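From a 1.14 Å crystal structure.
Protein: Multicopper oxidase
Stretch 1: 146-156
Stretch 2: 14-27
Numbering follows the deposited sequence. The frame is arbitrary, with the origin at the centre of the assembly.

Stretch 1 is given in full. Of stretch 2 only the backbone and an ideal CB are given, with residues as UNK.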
# COMPACT_ATOMS: atom_id res chain seq x y z
N THR A 146 -7.79 6.54 -11.60
CA THR A 146 -7.73 7.96 -11.27
C THR A 146 -7.61 8.80 -12.53
O THR A 146 -7.26 8.29 -13.60
CB THR A 146 -6.57 8.32 -10.29
OG1 THR A 146 -5.34 8.30 -11.02
CG2 THR A 146 -6.52 7.32 -9.15
N TRP A 147 -7.88 10.09 -12.42
CA TRP A 147 -7.98 10.96 -13.59
C TRP A 147 -7.32 12.30 -13.25
O TRP A 147 -7.43 12.77 -12.14
CB TRP A 147 -9.42 11.24 -14.01
CG TRP A 147 -10.18 9.94 -14.19
CD1 TRP A 147 -10.82 9.25 -13.18
CD2 TRP A 147 -10.36 9.19 -15.37
NE1 TRP A 147 -11.41 8.10 -13.69
CE2 TRP A 147 -11.13 8.04 -15.03
CE3 TRP A 147 -9.92 9.38 -16.70
CZ2 TRP A 147 -11.49 7.08 -15.99
CZ3 TRP A 147 -10.30 8.39 -17.61
CH2 TRP A 147 -11.07 7.26 -17.28
N GLU A 148 -6.69 12.90 -14.25
CA GLU A 148 -6.02 14.20 -14.09
C GLU A 148 -6.76 15.23 -14.93
O GLU A 148 -6.62 15.23 -16.16
CB GLU A 148 -4.57 14.09 -14.59
CG GLU A 148 -3.81 13.07 -13.75
CD GLU A 148 -2.54 12.56 -14.38
OE1 GLU A 148 -2.21 13.11 -15.46
OE2 GLU A 148 -1.86 11.66 -13.89
N SER A 149 -7.57 16.09 -14.34
CA SER A 149 -8.43 16.94 -15.15
C SER A 149 -7.65 17.87 -16.08
O SER A 149 -8.22 18.23 -17.13
CB SER A 149 -9.37 17.78 -14.24
OG SER A 149 -8.66 18.74 -13.49
N ALA A 150 -6.42 18.23 -15.73
CA ALA A 150 -5.72 19.17 -16.62
C ALA A 150 -5.47 18.61 -18.01
O ALA A 150 -5.23 19.37 -18.96
CB ALA A 150 -4.38 19.55 -16.01
N VAL A 151 -5.45 17.29 -18.11
CA VAL A 151 -5.17 16.70 -19.44
C VAL A 151 -6.38 16.01 -20.02
O VAL A 151 -6.24 15.17 -20.94
CB VAL A 151 -3.95 15.76 -19.39
CG1 VAL A 151 -2.79 16.62 -18.90
CG2 VAL A 151 -4.17 14.50 -18.53
N ALA A 152 -7.57 16.32 -19.52
CA ALA A 152 -8.76 15.65 -20.03
C ALA A 152 -8.93 15.77 -21.53
O ALA A 152 -9.48 14.86 -22.19
CB ALA A 152 -10.02 16.23 -19.33
N ASP A 153 -8.57 16.91 -22.08
CA ASP A 153 -8.98 17.22 -23.47
C ASP A 153 -7.81 17.06 -24.44
O ASP A 153 -7.92 17.57 -25.58
CB ASP A 153 -9.51 18.64 -23.67
CG ASP A 153 -10.32 18.89 -24.95
OD1 ASP A 153 -10.77 17.94 -25.64
OD2 ASP A 153 -10.52 20.09 -25.31
N LYS A 154 -6.70 16.43 -24.03
CA LYS A 154 -5.53 16.44 -24.92
C LYS A 154 -4.69 15.20 -24.74
O LYS A 154 -3.90 14.97 -23.84
CB LYS A 154 -4.70 17.72 -24.65
CG LYS A 154 -4.19 17.74 -23.20
CD LYS A 154 -4.58 19.01 -22.48
CE LYS A 154 -3.33 19.87 -22.27
NZ LYS A 154 -3.57 21.34 -22.50
N TYR A 155 -4.90 14.33 -25.71
CA TYR A 155 -4.08 13.16 -25.82
C TYR A 155 -2.60 13.54 -25.93
O TYR A 155 -2.22 14.60 -26.49
CB TYR A 155 -4.52 12.44 -27.10
CG TYR A 155 -5.88 11.78 -27.14
CD1 TYR A 155 -6.35 10.93 -26.16
CD2 TYR A 155 -6.75 12.00 -28.23
CE1 TYR A 155 -7.59 10.39 -26.30
CE2 TYR A 155 -7.99 11.47 -28.38
CZ TYR A 155 -8.43 10.62 -27.38
OH TYR A 155 -9.68 10.05 -27.48
N GLY A 156 -1.72 12.66 -25.43
CA GLY A 156 -0.31 12.90 -25.49
C GLY A 156 0.34 13.45 -24.25
O GLY A 156 1.58 13.56 -24.22
N UNK A 14 -14.97 10.26 -26.06
CA UNK A 14 -15.02 11.05 -24.82
C UNK A 14 -16.08 10.44 -23.87
O UNK A 14 -17.21 10.17 -24.28
CB UNK A 14 -15.34 12.51 -25.12
N UNK A 15 -15.66 10.28 -22.62
CA UNK A 15 -16.55 9.72 -21.63
C UNK A 15 -16.84 10.74 -20.57
O UNK A 15 -16.05 11.63 -20.35
CB UNK A 15 -15.96 8.45 -21.01
N UNK A 16 -17.96 10.62 -19.91
CA UNK A 16 -18.24 11.50 -18.77
C UNK A 16 -17.82 10.77 -17.51
O UNK A 16 -18.42 9.77 -17.18
CB UNK A 16 -19.72 11.90 -18.71
N UNK A 17 -16.77 11.24 -16.86
CA UNK A 17 -16.28 10.58 -15.64
C UNK A 17 -17.02 11.10 -14.41
O UNK A 17 -17.34 10.33 -13.51
CB UNK A 17 -14.77 10.80 -15.48
N UNK A 18 -17.27 12.42 -14.37
CA UNK A 18 -17.88 13.05 -13.21
C UNK A 18 -18.77 14.19 -13.74
O UNK A 18 -18.53 14.60 -14.90
CB UNK A 18 -16.82 13.56 -12.23
N UNK A 19 -19.67 14.75 -12.96
CA UNK A 19 -20.41 15.95 -13.37
C UNK A 19 -19.36 17.00 -13.76
O UNK A 19 -18.39 17.31 -13.01
CB UNK A 19 -21.33 16.46 -12.26
N UNK A 20 -19.47 17.48 -15.02
CA UNK A 20 -18.53 18.44 -15.51
C UNK A 20 -17.12 18.02 -15.85
O UNK A 20 -16.30 18.89 -16.20
CB UNK A 20 -18.44 19.56 -14.47
N UNK A 21 -16.80 16.74 -15.77
CA UNK A 21 -15.54 16.23 -16.26
C UNK A 21 -15.84 15.19 -17.36
O UNK A 21 -16.18 14.04 -17.11
CB UNK A 21 -14.71 15.63 -15.12
N UNK A 22 -15.66 15.66 -18.60
CA UNK A 22 -15.63 14.84 -19.81
C UNK A 22 -14.18 14.53 -20.14
O UNK A 22 -13.35 15.44 -20.02
CB UNK A 22 -16.32 15.54 -20.98
N UNK A 23 -13.84 13.32 -20.54
CA UNK A 23 -12.44 12.93 -20.63
C UNK A 23 -12.20 12.22 -21.96
O UNK A 23 -12.93 11.29 -22.30
CB UNK A 23 -12.05 12.03 -19.45
N UNK A 24 -11.20 12.63 -22.72
CA UNK A 24 -10.79 11.95 -23.95
C UNK A 24 -10.02 10.69 -23.60
O UNK A 24 -9.04 10.72 -22.84
CB UNK A 24 -9.94 12.87 -24.83
N UNK A 25 -10.46 9.57 -24.13
CA UNK A 25 -9.91 8.28 -23.80
C UNK A 25 -9.66 7.49 -25.08
O UNK A 25 -10.14 7.84 -26.16
CB UNK A 25 -10.84 7.52 -22.86
N UNK A 26 -8.89 6.41 -25.00
CA UNK A 26 -8.73 5.45 -26.06
C UNK A 26 -9.46 4.17 -25.65
O UNK A 26 -8.90 3.29 -25.03
CB UNK A 26 -7.25 5.19 -26.35
N UNK A 27 -10.75 4.11 -25.97
CA UNK A 27 -11.57 3.02 -25.42
C UNK A 27 -11.54 1.82 -26.32
O UNK A 27 -11.79 1.89 -27.54
CB UNK A 27 -13.02 3.47 -25.21

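Position 14 points its CA-to-CB bond sideways, with nothing of stretch 1 within 5.5 Å of the ideal CB; many residues would suit, and the deposited one is T14. Position 15 points toward stretch 1, but W147 lies beyond the reach of a CB, so a long apolar chain would suit. I15 fits: its CD1 comes to 3.8 Å from W147 CH2. Position 16 is out of reach and unconstrained; it is K16, whose chain runs away to a partner at position 22.

At position 17 the ideal CB lies 4.6 Å from W147 CE2, which favours a compact apolar side chain. V17 places CG1 over the indole face, 3.7 Å from the centroid of the five-membered ring of W147 and 15° off its normal, a CH-pi contact.

Positions 18 to 20 are out of reach and belong to a type II turn from 18 to 21. Position 20, with phi 73°, favours glycine. Position 19, with phi -54°, accepts proline. They are A18, P19 and G20.

Position 21 points toward stretch 1 without CB contact, leaving room for a branched apolar chain. L21 CD1 lies 4.0 Å from both S149 CB and A152 CB. Position 22 points sideways with no near partner, so polar residues are acceptable; D22 leads its end away, and D22 OD1 makes a salt bridge with K16 NZ at 2.6 Å.

Position 23 has its ideal CB 4.4 Å from W147 CE3 and 4.7 Å from A152 CB, and the E148 carbonyl lies farther along. A flat ring could slip between W147 and A152, and a terminal donor would serve that carbonyl. Y23 does both: A152 CA sits 3.7 Å from its ring centroid over one face, the W147 edge meets the opposite face, and Y23 OH donates to E148 O at 2.7 Å.

Position 24 pairs its N with A152 O (2.9 Å, 168°). Its ideal CB is 3.7 Å from Y155 CE1, and the D153 carboxylate invites a long cationic chain, though apolar ones could also cover the ring. K24 lays CB over the Y155 face, 4.0 Å from the centroid, and its NZ makes a salt bridge with D153 OD1 at 3.1 Å.

Position 25 points away; its backbone O accepts from Y155 OH (2.6 Å), so that bond does not use the side chain. The ideal CB is 5.3 Å from W147 CZ3, where a small or branched apolar group would suit; V25 brings CG1 to 3.9 Å from W147 CZ3.

Position 26 points sideways, its ideal CB 5.2 Å from Y155 CE1; an aromatic or long apolar group could reach the ring. F26 stacks offset on the Y155 face opposite K24, centroids 4.1 Å apart and planes at 13°. Position 27 is out of reach; it is G27.

Stretch 2 (14-27) TIKVAPGLDYKVFG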
# COMPACT_ATOMS: atom_id res chain seq x y z
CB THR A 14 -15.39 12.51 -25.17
OG1 THR A 14 -14.37 13.06 -26.03
CG2 THR A 14 -15.51 13.39 -23.94
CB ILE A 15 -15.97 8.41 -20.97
CG1 ILE A 15 -14.59 8.66 -20.38
CG2 ILE A 15 -15.96 7.29 -22.01
CD1 ILE A 15 -14.11 7.49 -19.50
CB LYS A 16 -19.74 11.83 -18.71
CG LYS A 16 -20.00 12.85 -17.59
CD LYS A 16 -21.41 13.33 -17.62
CE LYS A 16 -21.73 14.66 -18.25
NZ LYS A 16 -20.79 15.24 -19.22
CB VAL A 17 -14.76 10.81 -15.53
CG1 VAL A 17 -14.16 10.32 -14.19
CG2 VAL A 17 -14.02 10.12 -16.63
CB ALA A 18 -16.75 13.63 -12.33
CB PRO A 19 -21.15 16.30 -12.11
CG PRO A 19 -21.41 14.95 -11.47
CD PRO A 19 -20.04 14.32 -11.59
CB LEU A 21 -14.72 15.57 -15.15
CG LEU A 21 -13.38 15.06 -15.70
CD1 LEU A 21 -12.51 16.23 -16.14
CD2 LEU A 21 -12.65 14.16 -14.68
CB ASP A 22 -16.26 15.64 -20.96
CG ASP A 22 -17.74 15.84 -20.58
OD1 ASP A 22 -18.39 14.88 -20.15
OD2 ASP A 22 -18.21 16.99 -20.69
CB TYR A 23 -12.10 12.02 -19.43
CG TYR A 23 -10.68 12.21 -18.93
CD1 TYR A 23 -10.45 13.05 -17.83
CD2 TYR A 23 -9.57 11.59 -19.49
CE1 TYR A 23 -9.21 13.30 -17.30
CE2 TYR A 23 -8.30 11.83 -18.97
CZ TYR A 23 -8.12 12.66 -17.90
OH TYR A 23 -6.84 12.86 -17.38
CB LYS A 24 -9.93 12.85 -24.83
CG LYS A 24 -10.69 14.03 -25.45
CD LYS A 24 -9.86 14.57 -26.60
CE LYS A 24 -10.57 15.50 -27.54
NZ LYS A 24 -12.01 15.74 -27.52
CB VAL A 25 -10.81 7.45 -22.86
CG1 VAL A 25 -10.90 8.22 -21.48
CG2 VAL A 25 -12.17 7.16 -23.44
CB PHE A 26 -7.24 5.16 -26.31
CG PHE A 26 -6.44 6.35 -26.83
CD1 PHE A 26 -6.76 7.00 -28.01
CD2 PHE A 26 -5.34 6.78 -26.09
CE1 PHE A 26 -5.99 8.06 -28.49
CE2 PHE A 26 -4.57 7.84 -26.56
CZ PHE A 26 -4.90 8.45 -27.77
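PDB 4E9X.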